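Local structure of SAM-dependent O-methyltransferase (Thermotoga maritima, 1O54) at residues 93-98 against 121-126; 116-121 against 140-145; 126-131 against 160-165; 175-180 against 200-205; 184-189 against 208-213. The protein probably methylates N1 of adenosine 58 in tRNA with S-adenosyl-L-methionine as methyl donor, working as a tetramer built from two dimers. One frame throughout, in Å; residues are numbered along the deposited sequence.

Contact 1. Residues 93-98 against 121-126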
# COMPACT_ATOMS: atom_id res chain seq x y z
N THR A 93 26.59 0.62 -2.98
CA THR A 93 26.34 -0.59 -3.74
C THR A 93 24.95 -1.10 -3.33
O THR A 93 24.30 -0.52 -2.44
CB THR A 93 27.42 -1.67 -3.45
OG1 THR A 93 27.16 -2.87 -4.18
CG2 THR A 93 27.40 -2.11 -1.98
N GLN A 94 24.50 -2.18 -3.96
CA GLN A 94 23.18 -2.73 -3.68
C GLN A 94 23.11 -3.34 -2.28
O GLN A 94 24.02 -4.06 -1.85
CB GLN A 94 22.84 -3.80 -4.71
N ILE A 95 22.01 -3.08 -1.56
CA ILE A 95 21.85 -3.61 -0.21
C ILE A 95 20.48 -4.22 -0.04
O ILE A 95 19.57 -3.92 -0.81
CB ILE A 95 22.04 -2.51 0.84
CG1 ILE A 95 21.00 -1.40 0.68
CG2 ILE A 95 23.44 -1.91 0.74
CD1 ILE A 95 20.84 -0.51 1.90
N VAL A 96 20.35 -5.05 0.99
CA VAL A 96 19.04 -5.36 1.56
C VAL A 96 18.72 -4.22 2.53
O VAL A 96 19.50 -3.96 3.47
CB VAL A 96 19.01 -6.70 2.31
CG1 VAL A 96 17.62 -6.96 2.87
CG2 VAL A 96 19.42 -7.85 1.38
N TYR A 97 17.60 -3.54 2.32
CA TYR A 97 17.28 -2.36 3.12
C TYR A 97 16.79 -2.80 4.49
O TYR A 97 16.21 -3.88 4.61
CB TYR A 97 16.22 -1.47 2.43
CG TYR A 97 16.84 -0.72 1.27
CD1 TYR A 97 17.00 -1.33 0.04
CD2 TYR A 97 17.29 0.60 1.41
CE1 TYR A 97 17.60 -0.66 -1.04
CE2 TYR A 97 17.88 1.28 0.34
CZ TYR A 97 18.03 0.64 -0.88
OH TYR A 97 18.61 1.31 -1.95
N PRO A 98 17.04 -1.97 5.50
CA PRO A 98 16.58 -2.23 6.87
C PRO A 98 15.13 -2.64 7.06
O PRO A 98 14.85 -3.50 7.89
CB PRO A 98 16.79 -0.87 7.55
CG PRO A 98 18.03 -0.37 6.89
CD PRO A 98 17.83 -0.72 5.42
N VAL A 121 27.38 -11.58 0.29
CA VAL A 121 27.51 -10.67 1.40
C VAL A 121 27.46 -9.21 0.98
O VAL A 121 26.91 -8.37 1.68
CB VAL A 121 28.81 -10.98 2.16
CG1 VAL A 121 28.90 -10.14 3.40
CG2 VAL A 121 28.83 -12.45 2.53
N GLY A 122 28.10 -8.88 -0.14
CA GLY A 122 28.08 -7.49 -0.59
C GLY A 122 28.79 -6.58 0.38
O GLY A 122 29.88 -6.87 0.86
N SER A 123 28.12 -5.48 0.72
CA SER A 123 28.62 -4.51 1.70
C SER A 123 28.57 -5.01 3.14
O SER A 123 29.15 -4.41 4.04
CB SER A 123 27.76 -3.25 1.62
OG SER A 123 26.50 -3.51 2.25
N GLY A 124 27.86 -6.11 3.38
CA GLY A 124 27.71 -6.63 4.73
C GLY A 124 26.52 -6.09 5.48
O GLY A 124 26.39 -6.37 6.69
N ALA A 125 25.62 -5.36 4.80
CA ALA A 125 24.49 -4.72 5.51
C ALA A 125 23.58 -5.77 6.16
O ALA A 125 23.29 -5.72 7.37
CB ALA A 125 23.70 -3.81 4.58
N MET A 126 23.12 -6.75 5.39
CA MET A 126 22.28 -7.82 5.95
C MET A 126 23.10 -8.68 6.93
O MET A 126 22.60 -9.12 7.96
CB MET A 126 21.72 -8.68 4.85
CG MET A 126 21.03 -9.91 5.29
SD MET A 126 19.47 -9.39 6.13
CE MET A 126 18.87 -10.79 6.80
O HOH W 1 25.24 -5.02 0.36

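Contact 2. Residues 116-121 against 140-145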
# COMPACT_ATOMS: atom_id res chain seq x y z
N ILE A 116 24.40 -19.43 11.37
CA ILE A 116 23.65 -18.87 10.26
C ILE A 116 24.57 -18.81 9.03
O ILE A 116 25.72 -18.37 9.16
CB ILE A 116 23.23 -17.42 10.58
CG1 ILE A 116 22.40 -17.34 11.86
CG2 ILE A 116 22.52 -16.80 9.37
CD1 ILE A 116 21.11 -18.03 11.80
N ILE A 117 24.07 -19.20 7.87
CA ILE A 117 24.80 -19.01 6.60
C ILE A 117 24.21 -17.77 5.93
O ILE A 117 23.00 -17.62 5.84
CB ILE A 117 24.71 -20.25 5.71
CG1 ILE A 117 25.61 -21.37 6.29
CG2 ILE A 117 25.09 -19.97 4.27
CD1 ILE A 117 25.38 -22.71 5.67
N ASP A 118 25.08 -16.92 5.40
CA ASP A 118 24.70 -15.73 4.65
C ASP A 118 25.48 -15.73 3.35
O ASP A 118 26.70 -15.84 3.35
CB ASP A 118 25.08 -14.51 5.48
CG ASP A 118 24.75 -13.20 4.80
OD1 ASP A 118 25.60 -12.26 4.84
OD2 ASP A 118 23.68 -13.02 4.17
N THR A 119 24.81 -15.64 2.21
CA THR A 119 25.53 -15.55 0.95
C THR A 119 24.64 -14.97 -0.16
O THR A 119 23.49 -15.31 -0.18
CB THR A 119 26.03 -16.94 0.54
OG1 THR A 119 26.96 -16.84 -0.56
CG2 THR A 119 24.93 -17.89 0.08
N GLY A 120 25.15 -14.12 -1.04
CA GLY A 120 26.40 -13.41 -0.93
C GLY A 120 26.34 -12.39 0.17
O GLY A 120 25.35 -12.33 0.91
N VAL A 121 27.38 -11.58 0.29
CA VAL A 121 27.51 -10.67 1.40
C VAL A 121 27.46 -9.21 0.98
O VAL A 121 26.91 -8.37 1.68
CB VAL A 121 28.81 -10.98 2.16
CG1 VAL A 121 28.90 -10.14 3.40
CG2 VAL A 121 28.83 -12.45 2.53
N VAL A 140 27.92 -16.19 12.15
CA VAL A 140 27.49 -16.07 10.76
C VAL A 140 28.62 -16.53 9.85
O VAL A 140 29.74 -16.02 9.93
CB VAL A 140 27.07 -14.63 10.41
CG1 VAL A 140 26.54 -14.54 8.97
CG2 VAL A 140 26.00 -14.16 11.40
N PHE A 141 28.32 -17.53 9.02
CA PHE A 141 29.27 -18.01 8.00
C PHE A 141 28.86 -17.32 6.71
O PHE A 141 27.82 -17.63 6.10
CB PHE A 141 29.20 -19.53 7.90
CG PHE A 141 29.43 -20.21 9.21
CD1 PHE A 141 30.71 -20.41 9.68
CD2 PHE A 141 28.36 -20.61 10.01
CE1 PHE A 141 30.94 -21.02 10.90
CE2 PHE A 141 28.58 -21.19 11.23
CZ PHE A 141 29.85 -21.38 11.69
N ALA A 142 29.67 -16.35 6.34
CA ALA A 142 29.35 -15.45 5.23
C ALA A 142 30.18 -15.76 4.01
O ALA A 142 31.39 -15.48 3.97
CB ALA A 142 29.56 -14.00 5.69
N TYR A 143 29.54 -16.36 3.01
CA TYR A 143 30.23 -16.79 1.82
C TYR A 143 30.17 -15.69 0.77
O TYR A 143 29.09 -15.25 0.36
CB TYR A 143 29.60 -18.05 1.28
CG TYR A 143 29.88 -19.29 2.09
CD1 TYR A 143 29.29 -19.50 3.32
CD2 TYR A 143 30.69 -20.30 1.57
CE1 TYR A 143 29.55 -20.68 4.04
CE2 TYR A 143 30.96 -21.45 2.28
CZ TYR A 143 30.39 -21.64 3.51
OH TYR A 143 30.66 -22.80 4.20
N GLU A 144 31.33 -15.24 0.34
CA GLU A 144 31.44 -14.20 -0.66
C GLU A 144 32.65 -14.43 -1.50
O GLU A 144 33.75 -14.11 -1.08
CB GLU A 144 31.56 -12.85 0.01
CG GLU A 144 31.72 -11.68 -0.94
CD GLU A 144 30.60 -11.59 -1.92
OE1 GLU A 144 29.50 -11.08 -1.55
OE2 GLU A 144 30.80 -12.07 -3.07
N LYS A 145 32.43 -14.99 -2.67
CA LYS A 145 33.50 -15.31 -3.61
C LYS A 145 34.14 -14.06 -4.25
O LYS A 145 35.23 -14.14 -4.81
CB LYS A 145 32.97 -16.24 -4.72
CG LYS A 145 31.87 -15.61 -5.59
CD LYS A 145 31.37 -16.59 -6.65
CE LYS A 145 30.13 -16.05 -7.32
NZ LYS A 145 29.67 -16.92 -8.46

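Contact 3. Residues 126-131 against 160-165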
# COMPACT_ATOMS: atom_id res chain seq x y z
N MET A 126 23.12 -6.75 5.39
CA MET A 126 22.28 -7.82 5.95
C MET A 126 23.10 -8.68 6.93
O MET A 126 22.60 -9.12 7.96
CB MET A 126 21.72 -8.68 4.85
CG MET A 126 21.03 -9.91 5.29
SD MET A 126 19.47 -9.39 6.13
CE MET A 126 18.87 -10.79 6.80
N CYS A 127 24.34 -8.94 6.54
CA CYS A 127 25.30 -9.67 7.39
C CYS A 127 25.37 -9.08 8.80
O CYS A 127 25.29 -9.80 9.81
CB CYS A 127 26.67 -9.73 6.74
SG CYS A 127 27.65 -11.01 7.56
N ALA A 128 25.44 -7.76 8.87
CA ALA A 128 25.46 -7.07 10.15
C ALA A 128 24.23 -7.31 10.99
O ALA A 128 24.33 -7.48 12.22
CB ALA A 128 25.66 -5.57 9.91
N VAL A 129 23.06 -7.29 10.36
CA VAL A 129 21.82 -7.53 11.07
C VAL A 129 21.82 -8.95 11.68
O VAL A 129 21.43 -9.17 12.86
CB VAL A 129 20.60 -7.33 10.14
CG1 VAL A 129 19.32 -7.76 10.80
CG2 VAL A 129 20.54 -5.87 9.72
N LEU A 130 22.24 -9.92 10.87
CA LEU A 130 22.31 -11.30 11.32
C LEU A 130 23.33 -11.42 12.46
O LEU A 130 23.09 -12.15 13.42
CB LEU A 130 22.71 -12.20 10.13
CG LEU A 130 21.66 -12.25 8.99
CD1 LEU A 130 22.24 -13.00 7.77
CD2 LEU A 130 20.34 -12.88 9.44
N ALA A 131 24.48 -10.76 12.31
CA ALA A 131 25.55 -10.79 13.34
C ALA A 131 25.03 -10.26 14.68
O ALA A 131 25.31 -10.84 15.72
CB ALA A 131 26.75 -9.99 12.91
N TRP A 160 31.72 -1.66 12.58
CA TRP A 160 30.42 -1.73 13.22
C TRP A 160 30.42 -2.62 14.45
O TRP A 160 29.37 -2.84 15.05
CB TRP A 160 29.32 -2.19 12.23
CG TRP A 160 29.16 -1.33 11.03
CD1 TRP A 160 29.56 -0.02 10.87
CD2 TRP A 160 28.60 -1.72 9.78
NE1 TRP A 160 29.28 0.42 9.60
CE2 TRP A 160 28.69 -0.61 8.91
CE3 TRP A 160 28.03 -2.92 9.29
CZ2 TRP A 160 28.23 -0.65 7.59
CZ3 TRP A 160 27.58 -2.95 7.97
CH2 TRP A 160 27.67 -1.83 7.14
N GLY A 161 31.61 -3.13 14.83
CA GLY A 161 31.79 -3.89 16.06
C GLY A 161 31.24 -5.31 16.03
O GLY A 161 30.92 -5.90 17.08
N LEU A 162 31.16 -5.86 14.83
CA LEU A 162 30.52 -7.15 14.62
C LEU A 162 31.40 -8.23 13.97
O LEU A 162 31.00 -9.40 13.86
CB LEU A 162 29.28 -6.92 13.77
CG LEU A 162 28.20 -6.09 14.49
CD1 LEU A 162 27.20 -5.59 13.43
CD2 LEU A 162 27.52 -6.90 15.57
N ILE A 163 32.62 -7.89 13.59
CA ILE A 163 33.46 -8.87 12.86
C ILE A 163 33.78 -10.16 13.62
O ILE A 163 33.93 -11.22 13.01
CB ILE A 163 34.74 -8.19 12.35
CG1 ILE A 163 35.47 -9.10 11.35
CG2 ILE A 163 35.67 -7.82 13.51
CD1 ILE A 163 34.69 -9.40 10.13
N GLU A 164 33.89 -10.09 14.95
CA GLU A 164 34.13 -11.28 15.75
C GLU A 164 33.03 -12.33 15.61
O GLU A 164 33.25 -13.50 15.91
CB GLU A 164 34.28 -10.92 17.23
CG GLU A 164 35.51 -10.09 17.54
CD GLU A 164 35.38 -8.62 17.20
OE1 GLU A 164 34.25 -8.14 16.90
OE2 GLU A 164 36.45 -7.94 17.25
N ARG A 165 31.85 -11.92 15.13
CA ARG A 165 30.71 -12.82 14.99
C ARG A 165 30.52 -13.36 13.58
O ARG A 165 29.60 -14.16 13.35
CB ARG A 165 29.43 -12.09 15.41
CG ARG A 165 29.43 -11.53 16.81
CD ARG A 165 28.16 -10.84 17.13
NE ARG A 165 28.17 -10.34 18.51
CZ ARG A 165 27.08 -9.95 19.15
NH1 ARG A 165 25.89 -9.98 18.55
NH2 ARG A 165 27.19 -9.54 20.41

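Contact 4. Residues 175-180 against 200-205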
# COMPACT_ATOMS: atom_id res chain seq x y z
N GLU A 175 29.96 -25.56 -4.95
CA GLU A 175 30.41 -26.84 -4.36
C GLU A 175 29.72 -27.17 -3.00
O GLU A 175 30.10 -28.14 -2.33
CB GLU A 175 31.90 -26.76 -4.11
N GLY A 176 28.74 -26.35 -2.60
CA GLY A 176 28.04 -26.56 -1.34
C GLY A 176 28.71 -25.84 -0.18
O GLY A 176 29.82 -25.31 -0.30
N PHE A 177 28.00 -25.77 0.94
CA PHE A 177 28.50 -25.17 2.15
C PHE A 177 29.24 -26.20 3.01
O PHE A 177 28.93 -27.40 2.96
CB PHE A 177 27.33 -24.56 2.93
CG PHE A 177 26.54 -23.58 2.12
CD1 PHE A 177 25.35 -23.93 1.54
CD2 PHE A 177 27.02 -22.29 1.91
CE1 PHE A 177 24.63 -23.03 0.77
CE2 PHE A 177 26.33 -21.40 1.11
CZ PHE A 177 25.12 -21.76 0.56
N ASP A 178 30.22 -25.74 3.78
CA ASP A 178 30.95 -26.63 4.66
C ASP A 178 30.15 -27.05 5.89
O ASP A 178 30.41 -28.13 6.46
CB ASP A 178 32.23 -25.96 5.16
CG ASP A 178 33.19 -25.63 4.06
OD1 ASP A 178 33.18 -26.30 3.00
OD2 ASP A 178 34.03 -24.70 4.18
N GLU A 179 29.24 -26.19 6.31
CA GLU A 179 28.52 -26.35 7.56
C GLU A 179 27.27 -27.18 7.33
O GLU A 179 26.60 -27.07 6.29
CB GLU A 179 28.11 -25.00 8.14
CG GLU A 179 29.26 -24.06 8.45
CD GLU A 179 29.89 -23.43 7.21
OE1 GLU A 179 29.23 -23.32 6.15
OE2 GLU A 179 31.06 -23.01 7.33
N LYS A 180 26.95 -28.00 8.34
CA LYS A 180 25.70 -28.72 8.39
C LYS A 180 24.92 -28.33 9.63
O LYS A 180 25.46 -27.80 10.61
CB LYS A 180 25.94 -30.24 8.44
CG LYS A 180 26.64 -30.79 7.23
CD LYS A 180 25.76 -30.76 6.00
CE LYS A 180 26.31 -31.68 4.89
NZ LYS A 180 26.37 -31.05 3.54
N TRP A 200 19.25 -26.34 1.19
CA TRP A 200 18.54 -27.40 1.89
C TRP A 200 19.52 -28.32 2.63
O TRP A 200 19.31 -28.65 3.79
CB TRP A 200 17.66 -28.20 0.91
CG TRP A 200 16.78 -29.24 1.57
CD1 TRP A 200 15.50 -29.08 2.00
CD2 TRP A 200 17.16 -30.57 1.91
NE1 TRP A 200 15.04 -30.24 2.59
CE2 TRP A 200 16.04 -31.17 2.56
CE3 TRP A 200 18.32 -31.33 1.73
CZ2 TRP A 200 16.05 -32.49 3.00
CZ3 TRP A 200 18.35 -32.62 2.22
CH2 TRP A 200 17.21 -33.19 2.85
N GLU A 201 20.59 -28.72 1.96
CA GLU A 201 21.54 -29.68 2.56
C GLU A 201 22.19 -29.15 3.84
O GLU A 201 22.51 -29.91 4.75
CB GLU A 201 22.60 -30.06 1.54
CG GLU A 201 22.04 -30.93 0.43
CD GLU A 201 22.95 -31.10 -0.78
OE1 GLU A 201 24.06 -30.49 -0.83
OE2 GLU A 201 22.54 -31.86 -1.68
N ALA A 202 22.42 -27.85 3.87
CA ALA A 202 23.12 -27.21 5.01
C ALA A 202 22.23 -26.99 6.24
O ALA A 202 22.74 -26.87 7.34
CB ALA A 202 23.72 -25.89 4.57
N LEU A 203 20.92 -26.90 6.05
CA LEU A 203 19.98 -26.58 7.13
C LEU A 203 19.68 -27.75 8.05
O LEU A 203 19.58 -28.88 7.59
CB LEU A 203 18.68 -26.06 6.54
CG LEU A 203 18.78 -24.64 5.99
CD1 LEU A 203 17.66 -24.32 5.09
CD2 LEU A 203 18.79 -23.70 7.16
N LYS A 204 19.56 -27.48 9.35
CA LYS A 204 19.03 -28.48 10.29
C LYS A 204 17.55 -28.80 9.97
O LYS A 204 16.87 -28.03 9.28
CB LYS A 204 19.14 -27.95 11.73
CG LYS A 204 18.21 -26.81 12.05
CD LYS A 204 18.33 -26.27 13.46
CE LYS A 204 17.21 -25.30 13.77
NZ LYS A 204 17.34 -24.66 15.11
N GLY A 205 17.08 -29.94 10.47
CA GLY A 205 15.66 -30.23 10.47
C GLY A 205 14.90 -29.14 11.17
O GLY A 205 15.20 -28.77 12.30

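Contact 5. Residues 184-189 against 208-213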
# COMPACT_ATOMS: atom_id res chain seq x y z
N ALA A 184 19.61 -21.33 10.34
CA ALA A 184 18.92 -20.55 9.31
C ALA A 184 19.92 -20.16 8.23
O ALA A 184 21.14 -20.18 8.47
CB ALA A 184 18.28 -19.33 9.88
N LEU A 185 19.39 -19.77 7.08
CA LEU A 185 20.20 -19.46 5.93
C LEU A 185 19.52 -18.36 5.16
O LEU A 185 18.34 -18.43 4.86
CB LEU A 185 20.40 -20.70 5.07
CG LEU A 185 21.39 -20.59 3.90
CD1 LEU A 185 21.99 -21.93 3.61
CD2 LEU A 185 20.73 -19.98 2.68
N PHE A 186 20.30 -17.34 4.82
CA PHE A 186 19.82 -16.24 3.96
C PHE A 186 20.62 -16.25 2.66
O PHE A 186 21.87 -16.25 2.66
CB PHE A 186 20.00 -14.88 4.62
CG PHE A 186 19.50 -13.76 3.77
CD1 PHE A 186 18.12 -13.62 3.54
CD2 PHE A 186 20.37 -12.89 3.15
CE1 PHE A 186 17.64 -12.59 2.73
CE2 PHE A 186 19.90 -11.85 2.35
CZ PHE A 186 18.53 -11.72 2.12
N LEU A 187 19.88 -16.19 1.55
CA LEU A 187 20.45 -16.33 0.23
C LEU A 187 20.12 -15.06 -0.55
O LEU A 187 18.94 -14.69 -0.66
CB LEU A 187 19.84 -17.51 -0.47
CG LEU A 187 20.31 -17.79 -1.90
CD1 LEU A 187 21.77 -18.16 -1.98
CD2 LEU A 187 19.44 -18.91 -2.48
N ASP A 188 21.15 -14.41 -1.11
CA ASP A 188 20.93 -13.24 -1.92
C ASP A 188 21.96 -13.30 -3.04
O ASP A 188 23.13 -12.93 -2.86
CB ASP A 188 21.10 -12.00 -1.10
CG ASP A 188 20.75 -10.72 -1.85
OD1 ASP A 188 20.44 -10.76 -3.05
OD2 ASP A 188 20.78 -9.62 -1.28
N VAL A 189 21.52 -13.80 -4.18
CA VAL A 189 22.37 -14.04 -5.36
C VAL A 189 21.51 -13.73 -6.57
O VAL A 189 20.29 -13.64 -6.44
CB VAL A 189 22.89 -15.49 -5.44
CG1 VAL A 189 23.79 -15.83 -4.25
CG2 VAL A 189 21.75 -16.46 -5.50
N ARG A 208 15.38 -22.69 8.97
CA ARG A 208 14.64 -21.69 8.23
C ARG A 208 15.48 -21.05 7.13
O ARG A 208 16.66 -20.70 7.31
CB ARG A 208 14.15 -20.63 9.17
CG ARG A 208 13.21 -21.17 10.25
CD ARG A 208 12.78 -20.16 11.30
NE ARG A 208 11.65 -20.73 12.08
CZ ARG A 208 11.81 -21.49 13.14
NH1 ARG A 208 13.03 -21.80 13.57
NH2 ARG A 208 10.76 -21.96 13.79
N PHE A 209 14.85 -20.90 5.99
CA PHE A 209 15.45 -20.38 4.77
C PHE A 209 14.76 -19.07 4.38
O PHE A 209 13.53 -18.98 4.45
CB PHE A 209 15.21 -21.43 3.65
CG PHE A 209 15.55 -20.94 2.26
CD1 PHE A 209 14.59 -20.34 1.45
CD2 PHE A 209 16.85 -20.96 1.81
CE1 PHE A 209 14.92 -19.85 0.18
CE2 PHE A 209 17.19 -20.50 0.53
CZ PHE A 209 16.21 -19.93 -0.28
N ALA A 210 15.53 -18.08 3.94
CA ALA A 210 14.95 -16.87 3.30
C ALA A 210 15.79 -16.46 2.12
O ALA A 210 17.01 -16.67 2.12
CB ALA A 210 14.80 -15.72 4.29
N THR A 211 15.15 -15.88 1.11
CA THR A 211 15.87 -15.26 -0.01
C THR A 211 15.07 -14.01 -0.45
O THR A 211 13.91 -13.79 -0.04
CB THR A 211 16.09 -16.28 -1.14
OG1 THR A 211 16.99 -15.73 -2.15
CG2 THR A 211 14.83 -16.61 -1.90
N VAL A 212 15.72 -13.15 -1.22
CA VAL A 212 15.08 -11.96 -1.76
C VAL A 212 15.21 -11.99 -3.27
O VAL A 212 16.23 -12.46 -3.81
CB VAL A 212 15.70 -10.69 -1.21
CG1 VAL A 212 15.34 -10.51 0.27
CG2 VAL A 212 17.26 -10.68 -1.41
N CYS A 213 14.15 -11.56 -3.96
CA CYS A 213 14.10 -11.52 -5.41
C CYS A 213 13.58 -10.14 -5.82
O CYS A 213 12.60 -9.66 -5.28
CB CYS A 213 13.13 -12.59 -5.95
SG CYS A 213 13.67 -14.29 -5.72
O HOH W 2 18.61 -10.41 -5.34
O HOH W 3 18.52 -14.30 -4.10

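Contact 1. Residues 93-98 against 121-126
Thr93 and Ser123 meet methyl to methylene, Thr93 CG2 lying 3.8 Å from Ser123 CB. Ile95 follows with its branch methyl: CG2 stands anti to the carbonyl carbon and comes to 3.8 Å from Ser123 OG, while CG1 is set between the backbone N and the carbonyl carbon (chi1 61°), and from it CD1 lies over one face of the Tyr97 ring within its own segment. Ile95 CB also packs on Ala125 CB, two residues past Ser123, and Val96 CB rests 4.2 Å from Met126 CB; beyond CB the methionine chain leads off elsewhere. Ser123 OG (chi1 76°) is turned back to its own backbone and accepts from Ala125 N at 3.3 Å, an ST turn at the start of the helix. A water joins the backbones, donating to Gln94 O at 2.7 Å and accepting from Ser123 N at 2.9 Å. The type II' turn from Val121 to Gly124 belongs to a glycine-rich loop consistent with the Rossmann-type GxGxxA pattern. Residues 93-98 thus run beside this loop and the first turn of helix 125-134; Ile86 of helix 82-87 touches both Ile95 and Ala125, and Ser101 of helix 98-107 packs against Val96 and Met126.

Contact 2. Residues 116-121 against 140-145
The first beta-alpha-beta unit of the Rossmann-like methyltransferase fold brings strands 115-119 and 139-143 side by side here, parallel, with the segment axes 22° apart. Three backbone bonds join them: Phe141 N to Ile116 O at 2.7 Å, Asp118 N to Phe141 O, and Tyr143 N to Asp118 O. On one face Asp118 CB packs on Val140 CG1 at 3.8 Å, and Ala142 CB receives Val121 CG2 at 3.6 Å. The other face carries Ile117, Thr119, Phe141 and Tyr143. Thr119 OG1, anti to the backbone N (chi1 -169°), donates to Tyr143 O at 2.8 Å from above the carbonyl plane and also lies 3.4 Å from Tyr143 CB. The tyrosine hydroxyl reaches beyond both strands to Glu179 and the backbone N of Asp178, which fixes the far end of its ring. Past the strand ends Glu144, its chain bent at chi2 (57°), folds its carboxylate back toward the turn. There OE1 takes the N-H of Val121 at 2.9 Å from above the carboxylate plane, and the N-H of Gly122 as well, while OE2 forms a salt bridge with Arg146. Gly120 follows a cis peptide, and a CB on it would crowd Glu144 OE1. An acidic residue at the end of the second strand, facing the glycine-rich turn after the first, is characteristic of class I methyltransferases, and Glu144 is predicted to bind S-adenosyl-L-methionine.

Contact 3. Residues 126-131 against 160-165
Helix 125-134 is met by the irregular chain that leaves helix 147-159 through a Schellman motif at Gly161 and makes a short 3-10 turn at 163-165, the two backbones coming nearest at Ala131 and Arg165, 5.8 Å between CA atoms. The contact sets the crossover helix 125-134 of the Rossmann-like fold against the connection from helix 147-159 to strand 166-169. Two alanines give the helix a low surface. Ala128 CB sits 3.6 Å from Trp160 CE3, on the six-membered part of the indole, and has Leu162 CD1 at 3.8 Å. The same leucine methyl lies 3.6 Å from Ala128 O. Leu162 CB and CD2 are each 4.1 Å from Ala131 CB, so the leucine spans one helical turn. Leu157 of helix 147-159 also touches Ala128, and Val166 of the following strand touches Ala131. Beyond Leu162, Arg165 supplies the polar link: its CG is anti to the carbonyl carbon (chi1 -57°), and the chain then runs extended from CG to NE. The guanidinium divides its grip, NH2 forming a salt bridge with Glu112 of the second subunit while NH1 turns to Ala131 O. An alanine in place of Arg165 would probably leave Ala131 O without the NH1 donor and Glu112 of the second subunit without this charged partner. Arg165 NH1 donates to Ala131 O at 3.0 Å, nearly straight at 169°, with the oxygen lying in the guanidinium plane at its edge.

Contact 4. Residues 175-180 against 200-205
This is a small van der Waals contact, carbon against carbon and against backbone carbonyls, at one end of the Rossmann-like sheet, where the loop leading into strand 182-187 passes the last turn of helix 196-202. Ala202 is its centre. Its CB lies 3.6 Å from Glu179 O and 4.0 Å from Phe177 CD1, with Phe177 CB also close. The phenylalanine ring is brought toward the helix by CG standing anti to the carbonyl carbon (chi1 -56°), and continues inward to Ile117, Leu185 and Cys199; its edge-to-face partner is Tyr143. Farther out, Lys180 bends at chi2 (-70°) and lays its aliphatic chain over the helix end, CD 3.6 Å from Glu201 O. The backbones approach at Lys180 and Ala202, 4.5 Å between CA atoms, and Lys180 C is 3.5 Å from Ala202 O. Glu179 turns its carboxylate elsewhere, to Tyr143 OH and Lys169. Beyond the segments, Val182 forms backbone bonds with Ala202 and Lys204, so the chain leaving the helix joins the start of the strand. The arrangement belongs to a beta-alpha-beta crossover, in which helix 196-202 links the parallel strands 182-187 and 207-213.

Contact 5. Residues 184-189 against 208-213
Phe186 and Val212 cross at about a right angle, Val212 CG1 standing at the edge of the ring, in its plane, 3.9 Å from Phe186 CZ. CG of Phe186 stands anti to the backbone N (chi1 -179°); Ala210 CB also lies at the ring's edge, 4.0 Å from Phe186 CD1. An alanine in place of Phe186 would probably leave a gap beside Val212 CG1 and Ala210 CB. Val212 CG2 lies 3.5 Å from Asp188 CG; Asp188 is predicted to bind S-adenosyl-L-methionine. The opposite face of the sheet holds Leu185, Leu187, Phe209 and Thr211. Both leucines cross the Phe209 side chain obliquely, and Leu187 CD2 reaches the ring edge, 4.0 Å from Phe209 CZ. Leu187 and Thr211 lie side by side, pointing the same way, and Thr211 OG1 donates to Leu187 O at 2.7 Å from above the carbonyl plane. A water donates to Thr211 OG1 and accepts from Val189 N. Between the two faces the parallel strands are joined by Leu185 N to Arg208 O, Ala210 N to Leu185 O and Leu187 N to Ala210 O. Strand 182-187 is flanked on its other edge by strand 115-119, while Ile196 and Cys199 of helix 196-202 cover Phe209, and Leu226 of helix 216-228 packs on it too.

Overall arrangement
All five contacts belong to one Rossmann-like domain. Contacts 2 and 5, their centres 10 Å apart, are parallel pairings in the same sheet, joined where strands 115-119 and 182-187 lie as neighbours. Contacts 1 and 3 share Met126 and helix 125-134, which packs on that sheet through Asp118 and Phe186. Contact 4 lies about 23 Å from contact 1, centre to centre, without touching it, but meets contact 2 through Tyr143 and contact 5 through Leu203. Along the chain contact 2 interlocks with contacts 1 and 3, and contact 4 with contact 5. Contacts 1, 2 and 5 converge around the predicted S-adenosyl-L-methionine residues Glu144 and Asp188; contacts 1, 3, 4 and 5 also touch the second subunit, contact 2 no other chain.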